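Local coordinates for protein tryptophan decarboxylase 1 (Oryza sativa subsp. japonica, PDB 6KHO) that decarboxylates L-tryptophan to tryptamine and 5-hydroxy-L-tryptophan to serotonin, using pyridoxal 5'-phosphate as cofactor, in the serotonin pathway of rice, at residues A[263-276]-A[288-302]. Residues are numbered along the deposited sequence; the frame is centred on the assembly and turned at random.
With PLP (pyridoxal-5'-phosphate), chain C.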
loop_
_atom_site.group_PDB
_atom_site.type_symbol
_atom_site.label_atom_id
_atom_site.label_comp_id
_atom_site.label_asym_id
_atom_site.label_seq_id
_atom_site.Cartn_x
_atom_site.Cartn_y
_atom_site.Cartn_z
ATOM N N PRO A 263 -4.145 14.746 26.728
ATOM C CA PRO A 263 -2.949 14.356 25.971
ATOM C C PRO A 263 -3.031 12.885 25.601
ATOM O O PRO A 263 -3.225 12.023 26.460
ATOM C CB PRO A 263 -1.796 14.634 26.943
ATOM C CG PRO A 263 -2.378 15.580 27.957
ATOM C CD PRO A 263 -3.810 15.200 28.089
ATOM N N THR A 264 -2.873 12.610 24.310
ATOM C CA THR A 264 -3.295 11.339 23.742
ATOM C C THR A 264 -2.163 10.532 23.121
ATOM O O THR A 264 -2.179 9.302 23.225
ATOM C CB THR A 264 -4.403 11.586 22.701
ATOM O OG1 THR A 264 -5.584 12.071 23.366
ATOM C CG2 THR A 264 -4.749 10.315 21.916
ATOM N N TYR A 265 -1.152 11.182 22.543
ATOM C CA TYR A 265 -0.204 10.498 21.666
ATOM C C TYR A 265 1.002 11.401 21.463
ATOM O O TYR A 265 0.846 12.605 21.240
ATOM C CB TYR A 265 -0.882 10.168 20.331
ATOM C CG TYR A 265 -0.094 9.376 19.287
ATOM C CD1 TYR A 265 0.982 9.930 18.608
ATOM C CD2 TYR A 265 -0.507 8.093 18.928
ATOM C CE1 TYR A 265 1.660 9.190 17.613
ATOM C CE2 TYR A 265 0.154 7.353 17.940
ATOM C CZ TYR A 265 1.234 7.902 17.294
ATOM O OH TYR A 265 1.851 7.166 16.291
ATOM N N VAL A 266 2.195 10.818 21.560
ATOM C CA VAL A 266 3.453 11.513 21.294
ATOM C C VAL A 266 4.229 10.730 20.234
ATOM O O VAL A 266 4.371 9.510 20.341
ATOM C CB VAL A 266 4.309 11.656 22.572
ATOM C CG1 VAL A 266 5.601 12.376 22.265
ATOM C CG2 VAL A 266 3.537 12.381 23.705
ATOM N N CYS A 267 4.762 11.430 19.230
ATOM C CA CYS A 267 5.664 10.822 18.254
ATOM C C CYS A 267 7.092 11.270 18.532
ATOM O O CYS A 267 7.384 12.467 18.504
ATOM C CB CYS A 267 5.271 11.184 16.820
ATOM S SG CYS A 267 6.230 10.252 15.552
ATOM N N ALA A 268 7.973 10.318 18.809
ATOM C CA ALA A 268 9.405 10.567 18.915
ATOM C C ALA A 268 10.089 10.027 17.668
ATOM O O ALA A 268 9.739 8.945 17.186
ATOM C CB ALA A 268 9.996 9.897 20.154
ATOM N N THR A 269 11.055 10.773 17.134
ATOM C CA THR A 269 11.747 10.371 15.913
ATOM C C THR A 269 13.213 10.085 16.203
ATOM O O THR A 269 13.905 10.912 16.812
ATOM C CB THR A 269 11.635 11.446 14.824
ATOM O OG1 THR A 269 10.258 11.667 14.512
ATOM C CG2 THR A 269 12.364 10.992 13.530
ATOM N N VAL A 270 13.686 8.924 15.756
ATOM C CA VAL A 270 15.104 8.585 15.768
ATOM C C VAL A 270 15.595 8.690 14.327
ATOM O O VAL A 270 15.344 7.799 13.502
ATOM C CB VAL A 270 15.361 7.195 16.358
ATOM C CG1 VAL A 270 16.850 6.852 16.279
ATOM C CG2 VAL A 270 14.871 7.142 17.800
ATOM N N GLY A 271 16.301 9.780 14.015
ATOM C CA GLY A 271 16.785 10.010 12.664
ATOM C C GLY A 271 15.846 10.872 11.837
ATOM O O GLY A 271 15.250 10.403 10.861
ATOM N N THR A 272 15.714 12.142 12.199
ATOM C CA THR A 272 14.760 12.998 11.507
ATOM C C THR A 272 15.175 13.202 10.052
ATOM O O THR A 272 16.344 13.085 9.688
ATOM C CB THR A 272 14.649 14.370 12.177
ATOM O OG1 THR A 272 15.920 15.022 12.119
ATOM C CG2 THR A 272 14.176 14.253 13.635
ATOM N N THR A 273 14.189 13.556 9.225
ATOM C CA THR A 273 14.414 13.658 7.787
ATOM C C THR A 273 15.350 14.812 7.445
ATOM O O THR A 273 16.218 14.680 6.573
ATOM C CB THR A 273 13.076 13.831 7.070
ATOM O OG1 THR A 273 12.242 12.693 7.332
ATOM C CG2 THR A 273 13.290 13.945 5.572
ATOM N N SER A 274 15.189 15.952 8.115
ATOM C CA SER A 274 15.971 17.132 7.760
ATOM C C SER A 274 17.448 16.941 8.085
ATOM O O SER A 274 18.305 17.016 7.198
ATOM C CB SER A 274 15.419 18.368 8.475
ATOM O OG SER A 274 16.222 19.495 8.175
ATOM N N SER A 275 17.770 16.684 9.356
ATOM C CA SER A 275 19.156 16.709 9.798
ATOM C C SER A 275 19.557 15.493 10.628
ATOM O O SER A 275 20.616 15.523 11.266
ATOM C CB SER A 275 19.426 17.998 10.594
ATOM O OG SER A 275 18.802 17.960 11.867
ATOM N N ASN A 276 18.755 14.425 10.626
ATOM C CA ASN A 276 19.043 13.223 11.417
ATOM C C ASN A 276 19.207 13.544 12.900
ATOM O O ASN A 276 20.089 13.012 13.574
ATOM C CB ASN A 276 20.273 12.488 10.891
ATOM C CG ASN A 276 19.930 11.488 9.806
ATOM O OD1 ASN A 276 18.757 11.314 9.453
ATOM N ND2 ASN A 276 20.946 10.819 9.277
ATOM N N ALA A 288 5.549 11.082 28.824
ATOM C CA ALA A 288 4.211 10.755 28.356
ATOM C C ALA A 288 3.480 9.846 29.331
ATOM O O ALA A 288 2.245 9.855 29.383
ATOM C CB ALA A 288 4.289 10.098 26.971
ATOM N N ALA A 289 4.220 9.050 30.105
ATOM C CA ALA A 289 3.583 8.148 31.054
ATOM C C ALA A 289 2.860 8.903 32.166
ATOM O O ALA A 289 1.917 8.365 32.750
ATOM C CB ALA A 289 4.620 7.197 31.643
ATOM N N ARG A 290 3.262 10.142 32.453
ATOM C CA ARG A 290 2.530 10.960 33.414
ATOM C C ARG A 290 1.096 11.197 32.974
ATOM O O ARG A 290 0.239 11.484 33.816
ATOM C CB ARG A 290 3.235 12.307 33.612
ATOM C CG ARG A 290 4.698 12.211 34.019
ATOM C CD ARG A 290 5.130 13.423 34.841
ATOM N NE ARG A 290 6.334 13.138 35.618
ATOM C CZ ARG A 290 6.355 12.999 36.943
ATOM N NH1 ARG A 290 5.233 13.121 37.643
ATOM N NH2 ARG A 290 7.497 12.735 37.571
ATOM N N PHE A 291 0.819 11.090 31.673
ATOM C CA PHE A 291 -0.506 11.336 31.133
ATOM C C PHE A 291 -1.145 10.097 30.521
ATOM O O PHE A 291 -2.267 10.189 30.009
ATOM C CB PHE A 291 -0.433 12.463 30.098
ATOM C CG PHE A 291 0.308 13.664 30.602
ATOM C CD1 PHE A 291 -0.361 14.663 31.287
ATOM C CD2 PHE A 291 1.676 13.770 30.437
ATOM C CE1 PHE A 291 0.331 15.765 31.784
ATOM C CE2 PHE A 291 2.373 14.854 30.917
ATOM C CZ PHE A 291 1.705 15.859 31.596
ATOM N N ALA A 292 -0.482 8.942 30.598
ATOM C CA ALA A 292 -0.921 7.705 29.947
ATOM C C ALA A 292 -1.049 7.888 28.437
ATOM O O ALA A 292 -1.921 7.300 27.800
ATOM C CB ALA A 292 -2.237 7.183 30.536
ATOM N N ALA A 293 -0.199 8.722 27.853
ATOM C CA ALA A 293 -0.298 8.965 26.422
ATOM C C ALA A 293 0.445 7.874 25.653
ATOM O O ALA A 293 1.456 7.339 26.117
ATOM C CB ALA A 293 0.272 10.341 26.077
ATOM N N TRP A 294 -0.068 7.546 24.465
ATOM C CA TRP A 294 0.620 6.615 23.576
ATOM C C TRP A 294 1.926 7.231 23.082
ATOM O O TRP A 294 1.973 8.414 22.729
ATOM C CB TRP A 294 -0.282 6.285 22.388
ATOM C CG TRP A 294 0.156 5.171 21.501
ATOM C CD1 TRP A 294 1.204 5.171 20.620
ATOM C CD2 TRP A 294 -0.499 3.911 21.349
ATOM N NE1 TRP A 294 1.262 3.961 19.960
ATOM C CE2 TRP A 294 0.223 3.176 20.383
ATOM C CE3 TRP A 294 -1.622 3.323 21.949
ATOM C CZ2 TRP A 294 -0.136 1.873 20.009
ATOM C CZ3 TRP A 294 -1.984 2.036 21.565
ATOM C CH2 TRP A 294 -1.248 1.332 20.600
ATOM N N VAL A 295 2.994 6.437 23.072
ATOM C CA VAL A 295 4.275 6.871 22.521
ATOM C C VAL A 295 4.632 5.981 21.334
ATOM O O VAL A 295 4.820 4.771 21.495
ATOM C CB VAL A 295 5.402 6.836 23.557
ATOM C CG1 VAL A 295 6.701 7.249 22.891
ATOM C CG2 VAL A 295 5.086 7.793 24.715
ATOM N N HIS A 296 4.754 6.583 20.158
ATOM C CA HIS A 296 5.255 5.898 18.970
ATOM C C HIS A 296 6.633 6.442 18.605
ATOM O O HIS A 296 6.862 7.656 18.661
ATOM C CB HIS A 296 4.297 6.072 17.795
ATOM C CG HIS A 296 4.778 5.411 16.538
ATOM N ND1 HIS A 296 4.650 4.059 16.320
ATOM C CD2 HIS A 296 5.411 5.912 15.451
ATOM C CE1 HIS A 296 5.168 3.755 15.139
ATOM N NE2 HIS A 296 5.640 4.863 14.594
ATOM N N VAL A 297 7.560 5.543 18.270
ATOM C CA VAL A 297 8.888 5.917 17.789
ATOM C C VAL A 297 8.924 5.738 16.267
ATOM O O VAL A 297 8.711 4.630 15.753
ATOM C CB VAL A 297 9.987 5.087 18.471
ATOM C CG1 VAL A 297 11.351 5.380 17.834
ATOM C CG2 VAL A 297 10.006 5.353 19.984
ATOM N N ASP A 298 9.192 6.829 15.544
ATOM C CA ASP A 298 9.400 6.799 14.092
ATOM C C ASP A 298 10.895 6.697 13.834
ATOM O O ASP A 298 11.632 7.669 14.048
ATOM C CB ASP A 298 8.832 8.057 13.431
ATOM C CG ASP A 298 9.146 8.142 11.920
ATOM O OD1 ASP A 298 9.595 7.144 11.309
ATOM O OD2 ASP A 298 8.921 9.224 11.333
ATOM N N ALA A 299 11.348 5.520 13.392
ATOM C CA ALA A 299 12.749 5.299 13.044
ATOM C C ALA A 299 12.873 4.833 11.602
ATOM O O ALA A 299 13.646 3.931 11.291
ATOM C CB ALA A 299 13.407 4.297 13.985
ATOM N N ALA A 300 12.112 5.477 10.714
ATOM C CA ALA A 300 11.936 5.002 9.343
ATOM C C ALA A 300 13.263 4.740 8.648
ATOM O O ALA A 300 13.432 3.715 7.976
ATOM C CB ALA A 300 11.120 6.024 8.547
ATOM N N TYR A 301 14.212 5.662 8.791
ATOM C CA TYR A 301 15.527 5.555 8.166
ATOM C C TYR A 301 16.554 4.928 9.101
ATOM O O TYR A 301 17.127 3.879 8.799
ATOM C CB TYR A 301 15.996 6.951 7.732
ATOM C CG TYR A 301 17.474 7.060 7.415
ATOM C CD1 TYR A 301 18.003 6.511 6.240
ATOM C CD2 TYR A 301 18.331 7.733 8.273
ATOM C CE1 TYR A 301 19.355 6.627 5.946
ATOM C CE2 TYR A 301 19.674 7.846 7.996
ATOM C CZ TYR A 301 20.183 7.303 6.832
ATOM O OH TYR A 301 21.527 7.428 6.569
ATOM N N ALA A 302 16.789 5.559 10.246
ATOM C CA ALA A 302 17.900 5.169 11.098
ATOM C C ALA A 302 17.651 3.876 11.865
ATOM O O ALA A 302 18.601 3.320 12.412
ATOM C CB ALA A 302 18.222 6.297 12.072
HETATM N N1 PLP C . 9.541 9.475 8.661
HETATM C C2 PLP C . 10.912 9.492 8.497
HETATM C C2A PLP C . 11.834 9.782 9.641
HETATM C C3 PLP C . 11.458 9.241 7.248
HETATM O O3 PLP C . 12.818 9.255 7.090
HETATM C C4 PLP C . 10.632 8.958 6.167
HETATM C C4A PLP C . 11.207 8.322 4.934
HETATM C C5 PLP C . 9.254 8.943 6.331
HETATM C C6 PLP C . 8.711 9.207 7.585
HETATM C C5A PLP C . 8.401 8.648 5.114
HETATM O O4P PLP C . 7.057 8.364 5.422
HETATM P P PLP C . 6.139 7.478 4.414
HETATM O O1P PLP C . 6.249 7.994 3.005
HETATM O O2P PLP C . 4.724 7.559 4.930
HETATM O O3P PLP C . 6.589 6.028 4.387
HETATM O O HOH W 1 9.517 11.834 11.732
HETATM O O HOH W 2 14.774 7.644 10.778
#
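Tyr265 and Trp294 sit abreast on neighbouring parallel strands of a beta-alpha-beta unit in the PLP-binding domain, strands 263-269 and 294-298, connected through helix 281-289. With CG anti to the backbone N (chi1 -177°), the Tyr265 ring leans over the neighbouring strand and fills the hollow between Trp294 and His296. Its plane nearly parallels the indole five-membered ring but is slid so far that the two barely overlap; CE2 lies 3.6 Å from Trp294 CD1. Further out, Tyr265 OH passes 3.1 Å from His296 CB and is hydrogen-bonded to Thr182 OG1 on the covering helix 175-194. Cutting Tyr265 back to an alanine is likely to open a gap beside Trp294 and His296 and to leave Thr182 OG1 without its phenol partner. On the opposite face the bumps are aliphatic: Val266 CG2 meets Ala288 CB of the helix at 4.1 Å, and Val297 CG1 packs against CG2 of Val270, just past the strand. Six backbone hydrogen bonds, from Trp294 N to Thr264 O through Val270 N to Asp298 O, hold the strands together. At their C-terminal ends the contact reaches the cofactor: Ala300 CB packs 3.5 Å from PLP C2, and a water bridges Thr269 OG1 to Asp298 OD2, which lies 2.8 Å from the pyridine N1 of PLP.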